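Local coordinates for UL18 protein (Human herpesvirus 5, PDB 3D2U) that binds the host inhibitory receptor LILRB1 as a viral mimic of MHC class I and so helps shield infected cells from natural killer cells, at residues P60-L63 with D64-A68; E83-A87 with L88-S92; I158-G161 with D162-I165; Y212-P216 with G217-I221. The protein carries 4 engineered substitutions. All coordinates share one frame; numbering follows the deposited sequence.

Contact 1 (P60-L63 with D64-A68); sequences PTYL and DGERA
Tyr-62 and Glu-66, one helical turn apart, form the packed side of the first turn of helix 62-88, the alpha1-domain helix of the MHC class I platform. Glu-66 CG sits over one face of the Tyr-62 ring, offset toward the rim, 3.8 Å from Tyr-62 CE2. This CH-pi contact runs only 18° off the ring normal. With Tyr-62 CG anti to the backbone N (chi1 176°), the ring turns a face to Glu-66 CG, while the carboxylate, after a bend at chi2 of Glu-66, is tilted 28° from the ring plane. Further layers bury the tyrosine: Phe-30 and Met-52 touch it, the ring of Trp-177 meets it, and Tyr-181 bonds its hydroxyl. Glu-66 looks into the groove, where OE2 bonds the backbone of the bound peptide and OE1 forms a salt bridge with Lys-69. The backbone of the same two residues is joined by a bond from Glu-66 N to Tyr-62 O, 3.0 Å long and almost straight. The other side is loose: Thr-61 holds the N-cap position without a capping bond from its side chain, and Asp-64 is exposed. There a water accepts a hydrogen bond from Asp-64 N and donates to Pro-60 O. A second water returns to the packed side, lying 2.8 Å from Tyr-62 OH and donating to Glu-66 OE2 at 2.6 Å.

Contact 2 (E83-A87 with L88-S92); sequences ELEIA and LGYRS
Leu-84 and Leu-88 lie side by side on the last turn of helix 62-88 and point the same way, with Leu-84 CD2 4.1 Å from Leu-88 CD1. Both are buried and share Trp-119 of strand 110-119 as a neighbour; Leu-84 also packs on an apolar side chain of the bound peptide, and Leu-88 on Tyr-150 and Ile-151 of helix 148-156. A second pair, Glu-85 and Tyr-90, crosses at a slant, carboxylate and ring planes 63° apart. Glu-85 OE1 approaches the edge of the tyrosine ring near its plane, 3.4 Å from CD2 of Tyr-90, an approach probably favoured by the partly positive C-H rim. Two torsions bring them together: chi2 of Glu-85 (44°) folds its chain back toward the loop, and Tyr-90 CG stands between its own backbone N and carbonyl carbon. Gly-89 CA packs against the Glu-85 carboxylate, 3.7 Å from Glu-85 OE1. The backbone unwinds at this point. Leu-88 N still bonds Leu-84 O at 2.6 Å, whereas Gly-89 N bonds Glu-85 O at 2.9 Å and Leu-84 O only weakly. Gly-89 then leaves helical geometry with a positive phi (67°), and further on Asp-120 OD2 accepts from the backbone N of Arg-91 and of Ser-92. The arrangement is a helix C-terminus ended by a glycine of positive phi, here closing the alpha1 helix of the MHC class I platform.

Contact 3 (I158-G161 with D162-I165); sequences ISEG and DTTI
A serine side-chain cap starts helix 161-171, part of the segmented alpha2 helix of the MHC class I platform, just after the loop that follows helix 148-156. Ser-159 OG accepts from Asp-162 N at 2.6 Å; with chi1 at 57° the serine hydroxyl swings over its own backbone to face that amide. Asp-162 packs on an apolar side chain of the bound peptide, and its OD2 has only a weak, distant charge pairing with a basic side chain of that peptide. On the buried side, Thr-163 OG1 donates to Ser-159 O at 3.0 Å, nearly in line with the carbonyl bond. That hydroxyl is bonded again by Trp-134 NE1, which ties the helix start to the loop between strand 122-127 and helix 148-156. Ile-158 crosses Thr-163 at about a right angle and lays its CG2 methyl 3.3 Å from Thr-163 OG1. One residue further along, Thr-164 N donates to Glu-160 O at 3.0 Å. Thr-164 OG1 lies 3.1 Å from both Glu-160 O and Gly-161 O.

Contact 4 (Y212-P216 with G217-I221); sequences YGFFP and GEIQI. Engineered in segment 217-221: Gln-220 (natural residue Asn).
Ile-219 meets the ring of Phe-214 with CB, CG2 and CD1. Its CB lies 3.6 Å from Phe-214 CE1. The CG2 methyl touches that side of the ring too, 3.5 Å from CE1 of Phe-214, and CZ is almost as near. The other branch, CG1, runs anti to the backbone N (chi1 -170°) and carries CD1 over the middle of the ring, 3.6 Å from the centroid of Phe-214 and only 4° off its normal, a CH-pi contact. The two side chains cross at about a right angle. At the ring edge and in its plane, Gly-217 O lies 3.2 Å from Phe-214 CE1. Glu-218 OE1 accepts from Ile-219 N at 2.6 Å and so holds the backbone from which the isoleucine springs. The chain between the two residues bends through a cis peptide before Pro-216, whose O bonds His-269. Pro-191, Gln-251 and Val-267 pack on Ile-219, and Phe-249 on Phe-214, which forms a G1 beta bulge with Gly-213 opposite Phe-249. The aromatic-aliphatic pair thus joins the end of strand 204-214 to the residue just ahead of strand 220-226, strands of the two facing sheets of the immunoglobulin C1-set sandwich of the alpha3 domain.

All four contacts are short local turns in series along the chain; none nests within or crosses another. Contact 1 follows helix 51-58 and opens helix 62-88; contact 2 ends that alpha1 helix, about 33 Å away between centres, and leads on to strand 95-104. Contact 3 follows after the remaining platform strands, where the chain passes from helix 148-156 into helix 161-171 on the alpha2 side; its centre is about 25 Å from that of contact 2. Contacts 1 to 3 all reach the bound peptide. Contact 4 lies in the alpha3 immunoglobulin domain, about 40 Å from contact 3 between centres, and carries the chain from one sheet to the other.

Contact 1 (P60-L63 with D64-A68)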
loop_
_atom_site.group_PDB
_atom_site.type_symbol
_atom_site.label_atom_id
_atom_site.label_comp_id
_atom_site.label_asym_id
_atom_site.label_seq_id
_atom_site.Cartn_x
_atom_site.Cartn_y
_atom_site.Cartn_z
ATOM N N PRO A 60 -8.440 35.309 -12.853
ATOM C CA PRO A 60 -9.849 35.229 -12.443
ATOM C C PRO A 60 -10.767 34.239 -13.163
ATOM O O PRO A 60 -11.770 33.801 -12.593
ATOM C CB PRO A 60 -10.342 36.673 -12.609
ATOM C CG PRO A 60 -9.092 37.492 -12.535
ATOM C CD PRO A 60 -8.127 36.667 -13.332
ATOM N N THR A 61 -10.456 33.902 -14.410
ATOM C CA THR A 61 -11.313 32.985 -15.149
ATOM C C THR A 61 -10.658 31.636 -15.404
ATOM O O THR A 61 -11.048 30.908 -16.319
ATOM C CB THR A 61 -11.732 33.600 -16.487
ATOM O OG1 THR A 61 -10.579 33.771 -17.320
ATOM C CG2 THR A 61 -12.400 34.947 -16.255
ATOM N N TYR A 62 -9.662 31.310 -14.585
ATOM C CA TYR A 62 -8.932 30.054 -14.713
ATOM C C TYR A 62 -9.857 28.877 -14.480
ATOM O O TYR A 62 -9.942 27.971 -15.320
ATOM C CB TYR A 62 -7.791 29.997 -13.696
ATOM C CG TYR A 62 -7.027 28.689 -13.669
ATOM C CD1 TYR A 62 -5.921 28.481 -14.498
ATOM C CD2 TYR A 62 -7.394 27.665 -12.792
ATOM C CE1 TYR A 62 -5.200 27.287 -14.447
ATOM C CE2 TYR A 62 -6.676 26.469 -12.736
ATOM C CZ TYR A 62 -5.583 26.289 -13.562
ATOM O OH TYR A 62 -4.868 25.118 -13.488
ATOM N N LEU A 63 -10.548 28.893 -13.339
ATOM C CA LEU A 63 -11.453 27.804 -12.982
ATOM C C LEU A 63 -12.644 27.627 -13.927
ATOM O O LEU A 63 -13.064 26.495 -14.174
ATOM C CB LEU A 63 -11.946 27.963 -11.536
ATOM C CG LEU A 63 -10.975 27.718 -10.371
ATOM C CD1 LEU A 63 -11.737 27.788 -9.053
ATOM C CD2 LEU A 63 -10.302 26.354 -10.504
ATOM N N ASP A 64 -13.194 28.724 -14.448
ATOM C CA ASP A 64 -14.319 28.627 -15.381
ATOM C C ASP A 64 -13.814 27.998 -16.678
ATOM O O ASP A 64 -14.515 27.217 -17.318
ATOM C CB ASP A 64 -14.916 30.017 -15.659
ATOM C CG ASP A 64 -15.797 30.520 -14.515
ATOM O OD1 ASP A 64 -15.937 31.755 -14.360
ATOM O OD2 ASP A 64 -16.364 29.683 -13.779
ATOM N N GLY A 65 -12.586 28.343 -17.050
ATOM C CA GLY A 65 -11.997 27.802 -18.262
ATOM C C GLY A 65 -11.825 26.299 -18.141
ATOM O O GLY A 65 -12.365 25.525 -18.934
ATOM N N GLU A 66 -11.075 25.883 -17.131
ATOM C CA GLU A 66 -10.834 24.470 -16.892
ATOM C C GLU A 66 -12.134 23.667 -16.837
ATOM O O GLU A 66 -12.220 22.566 -17.375
ATOM C CB GLU A 66 -10.058 24.310 -15.585
ATOM C CG GLU A 66 -8.682 24.934 -15.624
ATOM C CD GLU A 66 -7.825 24.348 -16.723
ATOM O OE1 GLU A 66 -7.827 24.904 -17.838
ATOM O OE2 GLU A 66 -7.155 23.321 -16.478
ATOM N N ARG A 67 -13.147 24.225 -16.187
ATOM C CA ARG A 67 -14.430 23.544 -16.058
ATOM C C ARG A 67 -15.115 23.354 -17.414
ATOM O O ARG A 67 -15.806 22.353 -17.642
ATOM C CB ARG A 67 -15.351 24.329 -15.123
ATOM C CG ARG A 67 -16.598 23.571 -14.734
ATOM C CD ARG A 67 -17.736 24.497 -14.319
ATOM N NE ARG A 67 -18.956 23.720 -14.121
ATOM C CZ ARG A 67 -20.151 24.223 -13.819
ATOM N NH1 ARG A 67 -20.323 25.531 -13.672
ATOM N NH2 ARG A 67 -21.183 23.405 -13.657
ATOM N N ALA A 68 -14.932 24.321 -18.308
ATOM C CA ALA A 68 -15.522 24.240 -19.643
ATOM C C ALA A 68 -14.758 23.173 -20.400
ATOM O O ALA A 68 -15.326 22.414 -21.175
ATOM C CB ALA A 68 -15.410 25.580 -20.364
HETATM O O HOH W 1 -13.188 31.000 -12.623
HETATM O O HOH W 2 -5.823 22.666 -14.366
#

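Contact 2 (E83-A87 with L88-S92)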
loop_
_atom_site.group_PDB
_atom_site.type_symbol
_atom_site.label_atom_id
_atom_site.label_comp_id
_atom_site.label_asym_id
_atom_site.label_seq_id
_atom_site.Cartn_x
_atom_site.Cartn_y
_atom_site.Cartn_z
ATOM N N GLU A 83 -18.271 2.746 -25.249
ATOM C CA GLU A 83 -17.646 1.983 -26.308
ATOM C C GLU A 83 -16.676 0.903 -25.826
ATOM O O GLU A 83 -16.650 -0.189 -26.394
ATOM C CB GLU A 83 -17.017 2.958 -27.301
ATOM N N LEU A 84 -15.910 1.165 -24.769
ATOM C CA LEU A 84 -14.996 0.137 -24.270
ATOM C C LEU A 84 -15.762 -0.934 -23.505
ATOM O O LEU A 84 -15.414 -2.109 -23.556
ATOM C CB LEU A 84 -13.925 0.754 -23.376
ATOM C CG LEU A 84 -12.989 1.663 -24.172
ATOM C CD1 LEU A 84 -12.012 2.357 -23.246
ATOM C CD2 LEU A 84 -12.255 0.834 -25.218
ATOM N N GLU A 85 -16.809 -0.530 -22.793
ATOM C CA GLU A 85 -17.603 -1.497 -22.048
ATOM C C GLU A 85 -18.245 -2.479 -23.033
ATOM O O GLU A 85 -18.250 -3.684 -22.796
ATOM C CB GLU A 85 -18.669 -0.767 -21.217
ATOM C CG GLU A 85 -19.767 -1.647 -20.601
ATOM C CD GLU A 85 -19.256 -2.934 -19.968
ATOM O OE1 GLU A 85 -18.150 -2.941 -19.390
ATOM O OE2 GLU A 85 -19.980 -3.946 -20.038
ATOM N N ILE A 86 -18.757 -1.958 -24.146
ATOM C CA ILE A 86 -19.394 -2.780 -25.165
ATOM C C ILE A 86 -18.388 -3.705 -25.839
ATOM O O ILE A 86 -18.612 -4.900 -25.953
ATOM C CB ILE A 86 -20.085 -1.895 -26.252
ATOM C CG1 ILE A 86 -21.336 -1.225 -25.662
ATOM C CG2 ILE A 86 -20.457 -2.743 -27.470
ATOM C CD1 ILE A 86 -21.998 -0.228 -26.593
ATOM N N ALA A 87 -17.269 -3.151 -26.277
ATOM C CA ALA A 87 -16.253 -3.932 -26.967
ATOM C C ALA A 87 -15.403 -4.835 -26.076
ATOM O O ALA A 87 -15.137 -5.989 -26.427
ATOM C CB ALA A 87 -15.343 -3.000 -27.756
ATOM N N LEU A 88 -14.979 -4.327 -24.922
ATOM C CA LEU A 88 -14.109 -5.105 -24.046
ATOM C C LEU A 88 -14.745 -5.780 -22.837
ATOM O O LEU A 88 -14.251 -6.814 -22.384
ATOM C CB LEU A 88 -12.959 -4.230 -23.534
ATOM C CG LEU A 88 -12.102 -3.383 -24.475
ATOM C CD1 LEU A 88 -11.000 -2.711 -23.656
ATOM C CD2 LEU A 88 -11.496 -4.230 -25.568
ATOM N N GLY A 89 -15.827 -5.212 -22.310
ATOM C CA GLY A 89 -16.424 -5.783 -21.113
ATOM C C GLY A 89 -15.378 -5.558 -20.034
ATOM O O GLY A 89 -14.438 -4.841 -20.277
ATOM N N TYR A 90 -15.504 -6.143 -18.855
ATOM C CA TYR A 90 -14.477 -5.925 -17.842
ATOM C C TYR A 90 -14.383 -7.147 -16.958
ATOM O O TYR A 90 -15.281 -7.975 -16.952
ATOM C CB TYR A 90 -14.808 -4.686 -16.996
ATOM C CG TYR A 90 -16.020 -4.861 -16.118
ATOM C CD1 TYR A 90 -15.890 -5.213 -14.770
ATOM C CD2 TYR A 90 -17.305 -4.715 -16.642
ATOM C CE1 TYR A 90 -17.011 -5.411 -13.973
ATOM C CE2 TYR A 90 -18.425 -4.915 -15.854
ATOM C CZ TYR A 90 -18.272 -5.263 -14.522
ATOM O OH TYR A 90 -19.387 -5.457 -13.745
ATOM N N ARG A 91 -13.289 -7.252 -16.214
ATOM C CA ARG A 91 -13.085 -8.370 -15.313
ATOM C C ARG A 91 -13.247 -7.941 -13.850
ATOM O O ARG A 91 -13.831 -8.663 -13.041
ATOM C CB ARG A 91 -11.701 -8.989 -15.561
ATOM C CG ARG A 91 -11.505 -9.531 -16.987
ATOM C CD ARG A 91 -12.551 -10.596 -17.328
ATOM N NE ARG A 91 -12.549 -11.009 -18.734
ATOM C CZ ARG A 91 -11.795 -11.977 -19.241
ATOM N NH1 ARG A 91 -10.964 -12.650 -18.460
ATOM N NH2 ARG A 91 -11.885 -12.286 -20.530
ATOM N N SER A 92 -12.756 -6.756 -13.508
ATOM C CA SER A 92 -12.869 -6.270 -12.134
ATOM C C SER A 92 -13.707 -5.003 -12.033
ATOM O O SER A 92 -14.560 -4.890 -11.168
ATOM C CB SER A 92 -11.482 -6.019 -11.563
ATOM O OG SER A 92 -10.707 -7.190 -11.687
#

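Contact 3 (I158-G161 with D162-I165)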
loop_
_atom_site.group_PDB
_atom_site.type_symbol
_atom_site.label_atom_id
_atom_site.label_comp_id
_atom_site.label_asym_id
_atom_site.label_seq_id
_atom_site.Cartn_x
_atom_site.Cartn_y
_atom_site.Cartn_z
ATOM N N ILE A 158 -5.054 5.537 -34.816
ATOM C CA ILE A 158 -4.825 6.862 -34.226
ATOM C C ILE A 158 -3.992 7.697 -35.211
ATOM O O ILE A 158 -2.835 7.374 -35.481
ATOM C CB ILE A 158 -4.049 6.772 -32.878
ATOM C CG1 ILE A 158 -4.905 6.082 -31.807
ATOM C CG2 ILE A 158 -3.658 8.168 -32.396
ATOM C CD1 ILE A 158 -4.133 5.688 -30.559
ATOM N N SER A 159 -4.582 8.755 -35.755
ATOM C CA SER A 159 -3.873 9.622 -36.701
ATOM C C SER A 159 -2.523 10.106 -36.170
ATOM O O SER A 159 -2.192 9.918 -34.996
ATOM C CB SER A 159 -4.724 10.853 -37.009
ATOM O OG SER A 159 -5.035 11.528 -35.803
ATOM N N GLU A 160 -1.742 10.725 -37.049
ATOM C CA GLU A 160 -0.468 11.301 -36.649
ATOM C C GLU A 160 -0.854 12.727 -36.287
ATOM O O GLU A 160 -0.115 13.437 -35.598
ATOM C CB GLU A 160 0.532 11.285 -37.817
ATOM C CG GLU A 160 1.318 9.981 -37.978
ATOM C CD GLU A 160 2.563 9.930 -37.100
ATOM O OE1 GLU A 160 2.446 10.188 -35.878
ATOM O OE2 GLU A 160 3.660 9.619 -37.631
ATOM N N GLY A 161 -2.046 13.107 -36.755
ATOM C CA GLY A 161 -2.595 14.435 -36.533
ATOM C C GLY A 161 -3.320 14.652 -35.216
ATOM O O GLY A 161 -3.383 15.778 -34.727
ATOM N N ASP A 162 -3.892 13.597 -34.647
ATOM C CA ASP A 162 -4.549 13.719 -33.348
ATOM C C ASP A 162 -3.433 13.546 -32.315
ATOM O O ASP A 162 -3.514 14.063 -31.201
ATOM C CB ASP A 162 -5.636 12.643 -33.170
ATOM C CG ASP A 162 -7.045 13.159 -33.484
ATOM O OD1 ASP A 162 -7.178 14.327 -33.900
ATOM O OD2 ASP A 162 -8.022 12.392 -33.311
ATOM N N THR A 163 -2.379 12.838 -32.726
ATOM C CA THR A 163 -1.216 12.573 -31.884
ATOM C C THR A 163 -0.319 13.785 -31.694
ATOM O O THR A 163 0.122 14.089 -30.581
ATOM C CB THR A 163 -0.355 11.450 -32.479
ATOM O OG1 THR A 163 -1.011 10.196 -32.274
ATOM C CG2 THR A 163 1.032 11.423 -31.834
ATOM N N THR A 164 -0.022 14.462 -32.793
ATOM C CA THR A 164 0.826 15.641 -32.732
ATOM C C THR A 164 0.221 16.685 -31.803
ATOM O O THR A 164 0.944 17.307 -31.027
ATOM C CB THR A 164 0.999 16.257 -34.115
ATOM O OG1 THR A 164 -0.290 16.361 -34.739
ATOM C CG2 THR A 164 1.930 15.397 -34.967
ATOM N N ILE A 165 -1.097 16.882 -31.862
ATOM C CA ILE A 165 -1.678 17.884 -30.978
ATOM C C ILE A 165 -1.456 17.478 -29.518
ATOM O O ILE A 165 -1.249 18.345 -28.663
ATOM C CB ILE A 165 -3.199 18.161 -31.261
ATOM C CG1 ILE A 165 -4.074 17.658 -30.111
ATOM C CG2 ILE A 165 -3.614 17.561 -32.589
ATOM C CD1 ILE A 165 -4.214 18.644 -28.968
#

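Contact 4 (Y212-P216 with G217-I221)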
loop_
_atom_site.group_PDB
_atom_site.type_symbol
_atom_site.label_atom_id
_atom_site.label_comp_id
_atom_site.label_asym_id
_atom_site.label_seq_id
_atom_site.Cartn_x
_atom_site.Cartn_y
_atom_site.Cartn_z
ATOM N N TYR A 212 7.731 15.302 9.833
ATOM C CA TYR A 212 6.397 15.842 9.583
ATOM C C TYR A 212 6.365 17.117 8.735
ATOM O O TYR A 212 7.202 18.006 8.900
ATOM C CB TYR A 212 5.692 16.170 10.909
ATOM C CG TYR A 212 5.702 15.088 11.974
ATOM C CD1 TYR A 212 6.848 14.839 12.747
ATOM C CD2 TYR A 212 4.542 14.361 12.258
ATOM C CE1 TYR A 212 6.832 13.895 13.780
ATOM C CE2 TYR A 212 4.513 13.418 13.299
ATOM C CZ TYR A 212 5.662 13.193 14.052
ATOM O OH TYR A 212 5.646 12.272 15.079
ATOM N N GLY A 213 5.377 17.196 7.846
ATOM C CA GLY A 213 5.179 18.368 7.009
ATOM C C GLY A 213 6.294 18.877 6.114
ATOM O O GLY A 213 6.544 20.079 6.061
ATOM N N PHE A 214 6.952 17.993 5.380
ATOM C CA PHE A 214 8.006 18.456 4.504
ATOM C C PHE A 214 7.554 18.442 3.066
ATOM O O PHE A 214 6.672 17.678 2.693
ATOM C CB PHE A 214 9.295 17.623 4.673
ATOM C CG PHE A 214 9.113 16.128 4.493
ATOM C CD1 PHE A 214 9.502 15.501 3.312
ATOM C CD2 PHE A 214 8.620 15.340 5.537
ATOM C CE1 PHE A 214 9.413 14.100 3.178
ATOM C CE2 PHE A 214 8.526 13.952 5.417
ATOM C CZ PHE A 214 8.925 13.328 4.234
ATOM N N PHE A 215 8.181 19.317 2.283
ATOM C CA PHE A 215 7.949 19.480 0.862
ATOM C C PHE A 215 9.223 20.134 0.307
ATOM O O PHE A 215 9.715 21.104 0.864
ATOM C CB PHE A 215 6.760 20.425 0.624
ATOM C CG PHE A 215 6.576 20.790 -0.807
ATOM C CD1 PHE A 215 6.110 19.843 -1.719
ATOM C CD2 PHE A 215 6.913 22.059 -1.264
ATOM C CE1 PHE A 215 5.984 20.154 -3.068
ATOM C CE2 PHE A 215 6.789 22.380 -2.620
ATOM C CZ PHE A 215 6.325 21.425 -3.520
ATOM N N PRO A 216 9.808 19.587 -0.781
ATOM C CA PRO A 216 9.382 18.446 -1.597
ATOM C C PRO A 216 9.405 17.139 -0.812
ATOM O O PRO A 216 9.877 17.085 0.322
ATOM C CB PRO A 216 10.417 18.431 -2.731
ATOM C CG PRO A 216 10.858 19.846 -2.809
ATOM C CD PRO A 216 10.997 20.214 -1.364
ATOM N N GLY A 217 8.902 16.085 -1.442
ATOM C CA GLY A 217 8.834 14.788 -0.797
ATOM C C GLY A 217 10.106 13.970 -0.596
ATOM O O GLY A 217 10.103 13.074 0.245
ATOM N N GLU A 218 11.186 14.232 -1.326
ATOM C CA GLU A 218 12.372 13.418 -1.097
ATOM C C GLU A 218 13.047 13.788 0.211
ATOM O O GLU A 218 13.195 14.965 0.543
ATOM C CB GLU A 218 13.366 13.491 -2.263
ATOM C CG GLU A 218 14.665 12.670 -2.018
ATOM C CD GLU A 218 14.440 11.195 -1.604
ATOM O OE1 GLU A 218 13.471 10.884 -0.864
ATOM O OE2 GLU A 218 15.268 10.341 -2.002
ATOM N N ILE A 219 13.463 12.759 0.945
ATOM C CA ILE A 219 14.071 12.956 2.243
ATOM C C ILE A 219 14.890 11.724 2.607
ATOM O O ILE A 219 14.668 10.651 2.071
ATOM C CB ILE A 219 12.939 13.185 3.282
ATOM C CG1 ILE A 219 13.498 13.635 4.626
ATOM C CG2 ILE A 219 12.109 11.897 3.426
ATOM C CD1 ILE A 219 12.408 14.190 5.559
ATOM N N GLN A 220 15.852 11.889 3.506
ATOM C CA GLN A 220 16.680 10.779 3.957
ATOM C C GLN A 220 16.652 10.838 5.481
ATOM O O GLN A 220 16.936 11.870 6.090
ATOM C CB GLN A 220 18.120 10.893 3.415
ATOM C CG GLN A 220 19.045 9.746 3.848
ATOM C CD GLN A 220 20.408 9.759 3.151
ATOM O OE1 GLN A 220 21.358 9.112 3.605
ATOM N NE2 GLN A 220 20.505 10.487 2.042
ATOM N N ILE A 221 16.257 9.718 6.076
ATOM C CA ILE A 221 16.137 9.564 7.517
ATOM C C ILE A 221 17.046 8.396 7.880
ATOM O O ILE A 221 16.831 7.274 7.428
ATOM C CB ILE A 221 14.680 9.221 7.913
ATOM C CG1 ILE A 221 13.725 10.336 7.470
ATOM C CG2 ILE A 221 14.592 8.972 9.414
ATOM C CD1 ILE A 221 13.471 10.381 5.976
#